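Local coordinates for protein urea carboxylase (Thermus thermophilus, PDB 3OEP) that is of unknown function, a KipI-KipA homologue with cyclophilin-like domains; hydrolase activity and ATP binding are only tentatively assigned, at residues P161-G166 with R354-R359; E438-G443 with Y466-L471; A248-L253 with S348-L353. All blocks are in the same frame, centred on the assembly; numbering follows the deposited sequence.

Contact 1: residues P161-G166 with R354-R359; sequences PLPSPG and RGRIGR
Arg356 NH1 donates a hydrogen bond to the carbonyl O of Pro208, and NH2 of the same guanidinium forms a salt bridge with Glu207 OE1; one bond on NH1 and one on NH2, both to neighbouring residues of one connecting stretch, thus grip the group. Arg356 itself opens a G1 beta bulge: it and Ile357 both face Asp352. Arg356 has a positive phi (53°), and its CB points toward 161-166. The segment 161-166 belongs to the C and D part of the carboxyltransferase family and 354-359 to the A and B part, so the contact joins these two cyclophilin-like portions of the chain. No hydrogen bond passes between the segments; Leu162 and Pro163 supply the touch. Leu162 CG stands anti to its carbonyl carbon, and chi2 at 132° lies off the staggered positions, which sets its two methyls against different parts of the loop. CD1 meets the backbone, lying 3.5 Å from Arg354 O and 4.2 Å from Gly355 CA. CD2 lies alongside the aliphatic part of Arg356, with 3.9 Å to Arg356 CD. The Arg356 chain is extended from CG to NE and slides past Leu162 in the opposite direction, so its methylenes lie against a methyl while the guanidinium lies beyond it. Backbone bonds from Arg356 and Gly358 to Leu211 hold the loop to the same connecting stretch, and Tyr179 OH bonds to Gly355 O. The Pro163 ring crosses the end of the arginine at about a right angle and also packs on Glu207, the partner of that charge. Its methylenes approach the guanidinium obliquely, Pro163 CD at 3.7 Å and Pro163 CG at 3.8 Å from Arg356 NH2.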
loop_
_atom_site.group_PDB
_atom_site.type_symbol
_atom_site.label_atom_id
_atom_site.label_comp_id
_atom_site.label_asym_id
_atom_site.label_seq_id
_atom_site.Cartn_x
_atom_site.Cartn_y
_atom_site.Cartn_z
ATOM N N PRO A 161 1.814 15.317 -0.498
ATOM C CA PRO A 161 2.325 15.293 -1.878
ATOM C C PRO A 161 1.230 15.113 -2.932
ATOM O O PRO A 161 1.419 15.496 -4.091
ATOM C CB PRO A 161 3.260 14.072 -1.893
ATOM C CG PRO A 161 3.402 13.648 -0.462
ATOM C CD PRO A 161 2.163 14.080 0.221
ATOM N N LEU A 162 0.123 14.508 -2.510
ATOM C CA LEU A 162 -1.000 14.143 -3.359
ATOM C C LEU A 162 -2.279 14.494 -2.604
ATOM O O LEU A 162 -2.267 14.546 -1.365
ATOM C CB LEU A 162 -1.002 12.628 -3.606
ATOM C CG LEU A 162 0.224 11.985 -4.269
ATOM C CD1 LEU A 162 0.678 10.738 -3.515
ATOM C CD2 LEU A 162 -0.064 11.649 -5.711
ATOM N N PRO A 163 -3.387 14.714 -3.328
ATOM C CA PRO A 163 -4.647 14.940 -2.624
ATOM C C PRO A 163 -5.018 13.737 -1.770
ATOM O O PRO A 163 -4.887 12.595 -2.218
ATOM C CB PRO A 163 -5.665 15.137 -3.754
ATOM C CG PRO A 163 -4.869 15.463 -4.956
ATOM C CD PRO A 163 -3.556 14.777 -4.791
ATOM N N SER A 164 -5.441 13.988 -0.539
ATOM C CA SER A 164 -5.846 12.914 0.358
ATOM C C SER A 164 -6.676 13.456 1.513
ATOM O O SER A 164 -6.693 14.669 1.757
ATOM C CB SER A 164 -4.626 12.159 0.901
ATOM O OG SER A 164 -3.956 12.893 1.910
ATOM N N PRO A 165 -7.374 12.560 2.232
ATOM C CA PRO A 165 -8.039 13.015 3.448
ATOM C C PRO A 165 -7.003 13.415 4.485
ATOM O O PRO A 165 -5.896 12.870 4.489
ATOM C CB PRO A 165 -8.819 11.778 3.919
ATOM C CG PRO A 165 -8.853 10.862 2.748
ATOM C CD PRO A 165 -7.623 11.133 1.968
ATOM N N GLY A 166 -7.349 14.351 5.358
ATOM C CA GLY A 166 -6.395 14.801 6.366
ATOM C C GLY A 166 -6.983 15.780 7.356
ATOM O O GLY A 166 -7.818 16.611 7.001
ATOM N N ARG A 354 -2.343 4.666 -4.709
ATOM C CA ARG A 354 -2.151 5.804 -3.817
ATOM C C ARG A 354 -1.079 6.756 -4.359
ATOM O O ARG A 354 -1.245 7.976 -4.315
ATOM C CB ARG A 354 -1.780 5.319 -2.404
ATOM C CG ARG A 354 -1.719 6.418 -1.363
ATOM C CD ARG A 354 -1.412 5.889 0.035
ATOM N NE ARG A 354 -2.477 5.027 0.552
ATOM C CZ ARG A 354 -2.438 3.696 0.643
ATOM N NH1 ARG A 354 -3.496 3.044 1.130
ATOM N NH2 ARG A 354 -1.368 2.998 0.266
ATOM N N GLY A 355 0.010 6.191 -4.877
ATOM C CA GLY A 355 1.110 6.981 -5.435
ATOM C C GLY A 355 0.990 7.325 -6.912
ATOM O O GLY A 355 1.931 7.873 -7.492
ATOM N N ARG A 356 -0.156 7.006 -7.519
ATOM C CA ARG A 356 -0.377 7.181 -8.958
ATOM C C ARG A 356 0.716 6.512 -9.803
ATOM O O ARG A 356 1.179 7.060 -10.807
ATOM C CB ARG A 356 -0.550 8.666 -9.300
ATOM C CG ARG A 356 -1.732 9.299 -8.581
ATOM C CD ARG A 356 -1.948 10.745 -8.977
ATOM N NE ARG A 356 -3.114 11.312 -8.301
ATOM C CZ ARG A 356 -3.553 12.559 -8.456
ATOM N NH1 ARG A 356 -2.925 13.404 -9.266
ATOM N NH2 ARG A 356 -4.627 12.967 -7.789
ATOM N N ILE A 357 1.127 5.323 -9.366
ATOM C CA ILE A 357 2.040 4.483 -10.111
ATOM C C ILE A 357 1.167 3.389 -10.725
ATOM O O ILE A 357 0.550 2.593 -10.011
ATOM C CB ILE A 357 3.129 3.893 -9.204
ATOM C CG1 ILE A 357 4.012 5.012 -8.631
ATOM C CG2 ILE A 357 3.994 2.884 -9.970
ATOM C CD1 ILE A 357 4.733 4.618 -7.367
ATOM N N GLY A 358 1.077 3.392 -12.048
ATOM C CA GLY A 358 0.145 2.517 -12.756
ATOM C C GLY A 358 -1.298 2.950 -12.565
ATOM O O GLY A 358 -1.580 4.008 -11.990
ATOM N N ARG A 359 -2.215 2.128 -13.063
ATOM C CA ARG A 359 -3.640 2.440 -13.023
ATOM C C ARG A 359 -4.458 1.204 -13.345
ATOM O O ARG A 359 -3.923 0.246 -13.903
ATOM C CB ARG A 359 -3.975 3.517 -14.050
ATOM C CG ARG A 359 -3.601 3.134 -15.466
ATOM C CD ARG A 359 -4.208 4.066 -16.482
ATOM N NE ARG A 359 -3.700 3.764 -17.816
ATOM C CZ ARG A 359 -4.125 2.764 -18.589
ATOM N NH1 ARG A 359 -5.091 1.944 -18.183
ATOM N NH2 ARG A 359 -3.580 2.593 -19.792
#

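Contact 2: residues E438-G443 with Y466-L471; sequences EPTPLG and YAKPAL
In the cyclophilin-like A and B part the chain turns a corner at Tyr466, between strand 463-465, which pairs with 437-439, and strand 467-472 of the seven-stranded sheet. Lys468 reaches back across this corner toward 438-443. In the conformer described here, one of two modelled, its NZ donates to Tyr466 O at 2.7 Å, in the carbonyl plane and on a lone pair. A water lies 2.8 Å from Lys468 NZ and accepts from it; the same water can donate to Glu438 O at 2.9 Å, bridging the segments. Gln446 OE1 is a further partner of NZ. Farther along, Leu471 CD2 packs against the ring of Pro441, 3.6 Å from Pro441 CG, the two side chains crossing at about a right angle. Tyr6 and Tyr47, from strands of the N-terminal part, also pack on that proline. Beyond it Gly443 O lies 3.4 Å from Leu471 CA in a CA-H...O contact. Glu438 OE1 is 6.4 Å from Lys468 NZ, too far for a salt bridge, and its carboxylate pairs with Arg8. Three oxygen acceptors around the buried ammonium, Tyr466 O, Gln446 OE1 and the water, probably keep Lys468 charged.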
loop_
_atom_site.group_PDB
_atom_site.type_symbol
_atom_site.label_atom_id
_atom_site.label_comp_id
_atom_site.label_asym_id
_atom_site.label_seq_id
_atom_site.Cartn_x
_atom_site.Cartn_y
_atom_site.Cartn_z
ATOM N N GLU A 438 3.853 4.545 13.142
ATOM C CA GLU A 438 4.909 3.573 12.950
ATOM C C GLU A 438 4.581 2.711 11.743
ATOM O O GLU A 438 3.441 2.720 11.262
ATOM C CB GLU A 438 5.115 2.739 14.219
ATOM C CG GLU A 438 4.036 1.723 14.507
ATOM C CD GLU A 438 4.350 0.869 15.726
ATOM O OE1 GLU A 438 3.785 -0.240 15.829
ATOM O OE2 GLU A 438 5.158 1.306 16.566
ATOM N N PRO A 439 5.584 1.988 11.222
ATOM C CA PRO A 439 5.366 1.177 10.042
ATOM C C PRO A 439 4.273 0.140 10.250
ATOM O O PRO A 439 4.208 -0.500 11.306
ATOM C CB PRO A 439 6.721 0.507 9.822
ATOM C CG PRO A 439 7.696 1.425 10.484
ATOM C CD PRO A 439 6.989 1.944 11.666
ATOM N N THR A 440 3.424 -0.011 9.242
ATOM C CA THR A 440 2.293 -0.925 9.317
ATOM C C THR A 440 2.724 -2.356 8.986
ATOM O O THR A 440 3.480 -2.577 8.041
ATOM C CB THR A 440 1.188 -0.503 8.349
ATOM O OG1 THR A 440 1.732 -0.382 7.032
ATOM C CG2 THR A 440 0.596 0.838 8.784
ATOM N N PRO A 441 2.249 -3.330 9.777
ATOM C CA PRO A 441 2.516 -4.743 9.499
ATOM C C PRO A 441 1.431 -5.348 8.616
ATOM O O PRO A 441 0.264 -5.045 8.819
ATOM C CB PRO A 441 2.473 -5.366 10.893
ATOM C CG PRO A 441 1.489 -4.546 11.647
ATOM C CD PRO A 441 1.506 -3.155 11.035
ATOM N N LEU A 442 1.805 -6.187 7.647
ATOM C CA LEU A 442 0.814 -6.867 6.803
ATOM C C LEU A 442 -0.028 -7.787 7.685
ATOM O O LEU A 442 0.515 -8.569 8.464
ATOM C CB LEU A 442 1.494 -7.669 5.688
ATOM C CG LEU A 442 0.600 -8.281 4.605
ATOM C CD1 LEU A 442 -0.148 -7.204 3.822
ATOM C CD2 LEU A 442 1.436 -9.144 3.660
ATOM N N GLY A 443 -1.349 -7.672 7.582
ATOM C CA GLY A 443 -2.253 -8.449 8.422
ATOM C C GLY A 443 -2.533 -7.793 9.759
ATOM O O GLY A 443 -3.257 -8.347 10.582
ATOM N N TYR A 466 -2.674 4.386 14.527
ATOM C CA TYR A 466 -3.650 3.609 15.286
ATOM C C TYR A 466 -3.033 2.301 15.750
ATOM O O TYR A 466 -2.141 1.747 15.094
ATOM C CB TYR A 466 -4.924 3.353 14.481
ATOM C CG TYR A 466 -5.712 4.608 14.177
ATOM C CD1 TYR A 466 -5.980 5.550 15.173
ATOM C CD2 TYR A 466 -6.200 4.849 12.897
ATOM C CE1 TYR A 466 -6.706 6.701 14.895
ATOM C CE2 TYR A 466 -6.924 5.998 12.613
ATOM C CZ TYR A 466 -7.174 6.915 13.613
ATOM O OH TYR A 466 -7.895 8.056 13.330
ATOM N N ALA A 467 -3.498 1.839 16.904
ATOM C CA ALA A 467 -2.977 0.638 17.537
ATOM C C ALA A 467 -3.266 -0.613 16.728
ATOM O O ALA A 467 -4.336 -0.742 16.114
ATOM C CB ALA A 467 -3.572 0.483 18.936
ATOM N N LYS A 468 -2.288 -1.519 16.724
ATOM C CA LYS A 468 -2.454 -2.848 16.162
ATOM C C LYS A 468 -2.264 -3.864 17.291
ATOM O O LYS A 468 -1.143 -4.305 17.548
ATOM C CB LYS A 468 -1.453 -3.082 15.026
ATOM C CG LYS A 468 -1.782 -2.333 13.724
ATOM C CD LYS A 468 -1.237 -0.902 13.714
ATOM C CE LYS A 468 -1.690 -0.117 12.474
ATOM N NZ LYS A 468 -1.461 1.377 12.548
ATOM N N PRO A 469 -3.358 -4.217 17.998
ATOM C CA PRO A 469 -3.195 -5.168 19.111
ATOM C C PRO A 469 -2.966 -6.609 18.664
ATOM O O PRO A 469 -2.478 -7.431 19.446
ATOM C CB PRO A 469 -4.515 -5.044 19.881
ATOM C CG PRO A 469 -5.493 -4.521 18.882
ATOM C CD PRO A 469 -4.699 -3.605 17.996
ATOM N N ALA A 470 -3.322 -6.909 17.419
ATOM C CA ALA A 470 -3.184 -8.247 16.879
ATOM C C ALA A 470 -2.796 -8.198 15.409
ATOM O O ALA A 470 -2.877 -7.143 14.767
ATOM C CB ALA A 470 -4.486 -9.016 17.058
ATOM N N LEU A 471 -2.362 -9.350 14.909
ATOM C CA LEU A 471 -2.044 -9.570 13.507
ATOM C C LEU A 471 -2.750 -10.834 13.054
ATOM O O LEU A 471 -2.748 -11.834 13.768
ATOM C CB LEU A 471 -0.539 -9.793 13.316
ATOM C CG LEU A 471 0.454 -8.846 13.976
ATOM C CD1 LEU A 471 1.879 -9.367 13.786
ATOM C CD2 LEU A 471 0.304 -7.460 13.403
HETATM O O HOH W 1 1.307 0.894 12.116
#

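Contact 3: residues A248-L253 with S348-L353; sequences ARSGPL and SASPDL
Two direct hydrogen bonds and one water join the loops 248-253 and 348-353. Ala248 N donates to Asp352 OD2 at 2.9 Å, fairly straight at 152°, coming from above the carboxylate plane. A water donates to the same oxygen, 2.7 Å from Asp352 OD2, and with its other proton to the backbone, 2.6 Å from Ala248 O. Ala248 N directly, and Ala248 O through the water, are thus joined to the one oxygen OD2. Two residues on, Ser250 has OG anti to its backbone N (chi1 -173°), which carries the hydroxyl into the other loop. There Ser250 OG donates to Pro351 O at 2.7 Å, within the carbonyl plane. The same hydroxyl rests 3.5 Å from Ser350 CB, while Ser350 OG lies 3.6 Å from Gly251 CA. Gly251 has a positive phi, 79°.

The next shell sets these groups in place. Ser348 OG accepts from Ser350 N at 2.9 Å, an ST turn, and Asp236 holds that turn from outside by bonds to Ser348 OG, Ser350 OG and Ala349 N. Asp352 OD1 accepts from Gly355 N, so both carboxylate oxygens are held, which restrains the rotation of the group. On the other loop Arg249, whose CB points away from 348-353, makes a salt bridge through NH2 with Glu49 of strand 45-50. A backbone N-H and a water proton on OD2 and a second N-H on OD1 probably stabilise Asp352 as the carboxylate despite its burial.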
loop_
_atom_site.group_PDB
_atom_site.type_symbol
_atom_site.label_atom_id
_atom_site.label_comp_id
_atom_site.label_asym_id
_atom_site.label_seq_id
_atom_site.Cartn_x
_atom_site.Cartn_y
_atom_site.Cartn_z
ATOM N N ALA A 248 3.558 0.981 -1.137
ATOM C CA ALA A 248 2.905 -0.232 -0.643
ATOM C C ALA A 248 3.498 -1.485 -1.281
ATOM O O ALA A 248 4.103 -1.423 -2.353
ATOM C CB ALA A 248 1.401 -0.167 -0.920
ATOM N N ARG A 249 3.308 -2.622 -0.618
ATOM C CA ARG A 249 3.716 -3.913 -1.154
ATOM C C ARG A 249 3.005 -4.189 -2.477
ATOM O O ARG A 249 3.620 -4.643 -3.442
ATOM C CB ARG A 249 3.371 -5.019 -0.153
ATOM C CG ARG A 249 3.643 -6.436 -0.627
ATOM C CD ARG A 249 5.078 -6.647 -1.063
ATOM N NE ARG A 249 6.009 -5.943 -0.197
ATOM C CZ ARG A 249 6.296 -6.283 1.055
ATOM N NH1 ARG A 249 5.731 -7.345 1.627
ATOM N NH2 ARG A 249 7.153 -5.541 1.751
ATOM N N SER A 250 1.703 -3.915 -2.502
ATOM C CA SER A 250 0.873 -4.195 -3.668
ATOM C C SER A 250 0.990 -5.686 -4.032
ATOM O O SER A 250 1.104 -6.529 -3.145
ATOM C CB SER A 250 1.242 -3.261 -4.827
ATOM O OG SER A 250 0.352 -3.400 -5.926
ATOM N N GLY A 251 0.974 -6.020 -5.317
ATOM C CA GLY A 251 0.956 -7.418 -5.725
ATOM C C GLY A 251 -0.444 -8.003 -5.602
ATOM O O GLY A 251 -1.410 -7.270 -5.393
ATOM N N PRO A 252 -0.565 -9.332 -5.716
ATOM C CA PRO A 252 -1.900 -9.936 -5.695
ATOM C C PRO A 252 -2.455 -10.007 -4.279
ATOM O O PRO A 252 -1.702 -10.254 -3.337
ATOM C CB PRO A 252 -1.658 -11.339 -6.259
ATOM C CG PRO A 252 -0.239 -11.643 -5.901
ATOM C CD PRO A 252 0.501 -10.343 -5.842
ATOM N N LEU A 253 -3.756 -9.779 -4.132
ATOM C CA LEU A 253 -4.385 -9.821 -2.809
ATOM C C LEU A 253 -4.627 -11.263 -2.350
ATOM O O LEU A 253 -4.649 -11.542 -1.146
ATOM C CB LEU A 253 -5.686 -9.018 -2.798
ATOM C CG LEU A 253 -6.001 -8.320 -1.475
ATOM C CD1 LEU A 253 -4.988 -7.196 -1.225
ATOM C CD2 LEU A 253 -7.422 -7.780 -1.461
ATOM N N SER A 348 9.374 -3.238 -9.569
ATOM C CA SER A 348 8.096 -3.929 -9.696
ATOM C C SER A 348 7.180 -3.306 -10.741
ATOM O O SER A 348 7.169 -2.089 -10.932
ATOM C CB SER A 348 7.394 -3.950 -8.340
ATOM O OG SER A 348 6.077 -4.459 -8.427
ATOM N N ALA A 349 6.401 -4.165 -11.392
ATOM C CA ALA A 349 5.363 -3.747 -12.325
ATOM C C ALA A 349 4.005 -3.562 -11.642
ATOM O O ALA A 349 3.014 -3.235 -12.310
ATOM C CB ALA A 349 5.234 -4.774 -13.451
ATOM N N SER A 350 3.937 -3.788 -10.328
ATOM C CA SER A 350 2.665 -3.683 -9.614
ATOM C C SER A 350 2.269 -2.224 -9.401
ATOM O O SER A 350 3.122 -1.360 -9.175
ATOM C CB SER A 350 2.707 -4.402 -8.260
ATOM O OG SER A 350 2.689 -5.814 -8.412
ATOM N N PRO A 351 0.966 -1.943 -9.460
ATOM C CA PRO A 351 0.520 -0.566 -9.278
ATOM C C PRO A 351 0.585 -0.109 -7.823
ATOM O O PRO A 351 0.438 -0.915 -6.902
ATOM C CB PRO A 351 -0.932 -0.608 -9.746
ATOM C CG PRO A 351 -1.361 -2.001 -9.542
ATOM C CD PRO A 351 -0.150 -2.848 -9.783
ATOM N N ASP A 352 0.829 1.179 -7.629
ATOM C CA ASP A 352 0.625 1.801 -6.326
ATOM C C ASP A 352 -0.350 2.927 -6.580
ATOM O O ASP A 352 0.059 4.044 -6.903
ATOM C CB ASP A 352 1.924 2.343 -5.736
ATOM C CG ASP A 352 1.768 2.757 -4.279
ATOM O OD1 ASP A 352 0.723 3.348 -3.921
ATOM O OD2 ASP A 352 2.681 2.470 -3.485
ATOM N N LEU A 353 -1.640 2.624 -6.460
ATOM C CA LEU A 353 -2.675 3.566 -6.867
ATOM C C LEU A 353 -2.661 4.825 -5.994
ATOM O O LEU A 353 -2.905 5.924 -6.489
ATOM C CB LEU A 353 -4.060 2.904 -6.866
ATOM C CG LEU A 353 -4.249 1.683 -7.769
ATOM C CD1 LEU A 353 -5.698 1.201 -7.690
ATOM C CD2 LEU A 353 -3.860 1.995 -9.206
HETATM O O HOH W 2 4.195 0.377 -4.265
#

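Contacts 1 and 3 share the segment 348-359 of the loop between strands 331-336 and 366-368; their centres are 14 Å apart. Within that loop a probable hydrogen bond, Ile357 O to Asp352 N at 2.8 Å, couples them. Along the chain both segments of contact 3 fall between those of contact 1, and contact 2 follows in series. Its centre lies 22 Å from that of contact 1 and 19 Å from that of contact 3, and it touches neither. Contacts 2 and 3 lie wholly within the A and B range, so the shared loop, itself part of that range, packs against both the C and D range (contact 1) and the A and B range (contact 3).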